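Aminotransferase class I and II (Streptococcus suis 89/1591, PDB 3OP7) probably catalyses pyridoxal-phosphate-dependent amino-group transfer, as a dimeric member of the class I and II aminotransferase family. Local coordinates at residues Leu32-Glu35 / Glu36-Ala39. Residues are numbered along the deposited sequence; the frame is centred on the assembly and turned at random. Where two conformers were deposited one is given.
Sequences LTLE and ELFA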
ATOM      1  N   LEU A  32     -13.450   5.061  15.634  1.00 26.52           N
ATOM      2  CA  LEU A  32     -13.684   6.468  15.966  1.00 27.12           C
ATOM      3  C   LEU A  32     -14.160   7.221  14.760  1.00 27.11           C
ATOM      4  O   LEU A  32     -13.728   6.945  13.623  1.00 26.54           O
ATOM      5  CB  LEU A  32     -12.376   7.095  16.469  1.00 25.64           C
ATOM      6  CG  LEU A  32     -11.970   6.734  17.916  1.00 27.08           C
ATOM      7  CD1 LEU A  32     -10.445   7.086  18.129  1.00 30.61           C
ATOM      8  CD2 LEU A  32     -12.863   7.447  18.879  1.00 30.43           C
ATOM      9  N   THR A  33     -14.992   8.213  15.001  1.00 28.33           N
ATOM     10  CA  THR A  33     -15.171   9.293  14.032  1.00 27.54           C
ATOM     11  C   THR A  33     -14.208  10.447  14.361  1.00 27.68           C
ATOM     12  O   THR A  33     -13.699  10.552  15.472  1.00 26.90           O
ATOM     13  CB  THR A  33     -16.565   9.866  14.056  1.00 29.38           C
ATOM     14  OG1 THR A  33     -16.796  10.468  15.355  1.00 29.88           O
ATOM     15  CG2 THR A  33     -17.656   8.787  13.752  1.00 31.45           C
ATOM     16  N   LEU A  34     -13.985  11.345  13.406  1.00 28.15           N
ATOM     17  CA  LEU A  34     -13.168  12.527  13.668  1.00 29.57           C
ATOM     18  C   LEU A  34     -13.773  13.328  14.813  1.00 31.59           C
ATOM     19  O   LEU A  34     -13.065  13.779  15.700  1.00 32.31           O
ATOM     20  CB  LEU A  34     -13.045  13.372  12.378  1.00 31.27           C
ATOM     21  CG  LEU A  34     -11.786  14.194  12.217  1.00 33.62           C
ATOM     22  CD1 LEU A  34     -10.534  13.363  12.522  1.00 29.59           C
ATOM     23  CD2 LEU A  34     -11.777  14.800  10.792  1.00 27.44           C
ATOM     24  N   GLU A  35     -15.096  13.474  14.802  1.00 32.01           N
ATOM     25  CA  GLU A  35     -15.824  14.161  15.876  1.00 34.50           C
ATOM     26  C   GLU A  35     -15.458  13.602  17.257  1.00 33.97           C
ATOM     27  O   GLU A  35     -15.161  14.357  18.169  1.00 33.00           O
ATOM     28  CB  GLU A  35     -17.335  13.990  15.666  1.00 36.48           C
ATOM     29  CG  GLU A  35     -18.221  14.394  16.853  1.00 43.70           C
ATOM     30  CD  GLU A  35     -18.916  15.711  16.681  1.00 48.44           C
ATOM     31  OE1 GLU A  35     -19.247  16.091  15.526  1.00 49.28           O
ATOM     32  OE2 GLU A  35     -19.166  16.353  17.734  1.00 55.22           O
ATOM     33  N   GLU A  36     -15.503  12.285  17.392  1.00 32.06           N
ATOM     34  CA  GLU A  36     -15.170  11.633  18.656  0.50 32.22           C
ATOM     35  C   GLU A  36     -13.691  11.818  18.988  1.00 31.28           C
ATOM     36  O   GLU A  36     -13.330  12.003  20.154  1.00 32.17           O
ATOM     37  CB  GLU A  36     -15.548  10.128  18.668  0.50 32.01           C
ATOM     38  CG  GLU A  36     -15.585   9.539  20.094  0.50 34.94           C
ATOM     39  CD  GLU A  36     -15.873   8.043  20.228  0.50 36.72           C
ATOM     40  OE1 GLU A  36     -16.236   7.370  19.236  0.50 36.27           O
ATOM     41  OE2 GLU A  36     -15.723   7.545  21.375  0.50 35.62           O
ATOM     42  N   LEU A  37     -12.821  11.744  17.977  1.00 29.29           N
ATOM     43  CA  LEU A  37     -11.398  11.987  18.225  1.00 29.28           C
ATOM     44  C   LEU A  37     -11.116  13.417  18.690  1.00 30.17           C
ATOM     45  O   LEU A  37     -10.341  13.620  19.637  1.00 32.00           O
ATOM     46  CB  LEU A  37     -10.549  11.695  17.002  1.00 26.25           C
ATOM     47  CG  LEU A  37      -9.039  11.879  17.125  1.00 26.61           C
ATOM     48  CD1 LEU A  37      -8.416  11.017  18.263  1.00 26.82           C
ATOM     49  CD2 LEU A  37      -8.336  11.623  15.745  1.00 26.34           C
ATOM     50  N   PHE A  38     -11.786  14.398  18.093  1.00 30.08           N
ATOM     51  CA  PHE A  38     -11.641  15.767  18.556  1.00 32.23           C
ATOM     52  C   PHE A  38     -12.093  15.881  20.009  1.00 34.30           C
ATOM     53  O   PHE A  38     -11.432  16.529  20.822  1.00 35.51           O
ATOM     54  CB  PHE A  38     -12.466  16.721  17.701  1.00 32.52           C
ATOM     55  CG  PHE A  38     -11.957  16.906  16.279  1.00 31.29           C
ATOM     56  CD1 PHE A  38     -10.610  16.915  15.997  1.00 34.22           C
ATOM     57  CD2 PHE A  38     -12.847  17.169  15.254  1.00 32.91           C
ATOM     58  CE1 PHE A  38     -10.166  17.143  14.710  1.00 32.78           C
ATOM     59  CE2 PHE A  38     -12.400  17.391  13.963  1.00 34.53           C
ATOM     60  CZ  PHE A  38     -11.059  17.385  13.695  1.00 33.90           C
ATOM     61  N   ALA A  39     -13.221  15.246  20.331  1.00 36.14           N
ATOM     62  CA  ALA A  39     -13.782  15.326  21.679  1.00 38.79           C
ATOM     63  C   ALA A  39     -12.866  14.716  22.732  1.00 40.13           C
ATOM     64  O   ALA A  39     -12.615  15.328  23.767  1.00 39.85           O
ATOM     65  CB  ALA A  39     -15.188  14.677  21.747  1.00 39.70           C
TER
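Thr-33 N-caps helix 34-41: its OG1 accepts the backbone N-H of Glu-36, 3.0 Å from Thr-33 OG1 to Glu-36 N. The bond is nearly straight (163°). A chi1 of 64° sets OG1 between the backbone N and the carbonyl carbon, facing the first turn. The Thr-33 carbonyl takes the next amide, Leu-37 N. Regular helical bonds follow from Phe-38 N to Leu-34 O and from Ala-39 N to Glu-35 O.

In one of its two conformers, Glu-36 leaves the helix as an extended chain and crosses Leu-32 at about a right angle. There Leu-32 CD2 sits against the Glu-36 carboxylate, 3.4 Å from Glu-36 CD. Glu-36 OE2 makes a salt bridge to Arg-276 NE, which probably steadies the carboxylate. Two residues along from this pair, Leu-34 and Phe-38 cross obliquely. Leu-34 CG packs 3.6 Å from Phe-38 CZ, while Leu-34 O lies over one face of the ring.

Leu-34, Leu-37 and Phe-38 rest on helix 257-268, and Leu-37 also touches Ile-273 of helix 270-294. Phe-38 meets Phe-48 of helix 45-53 edge-to-face. At the dimer interface, Glu-35 OE1 accepts a hydrogen bond from NE2 of Gln-53 of the second subunit, and Leu-34 packs on Leu-52 of that subunit.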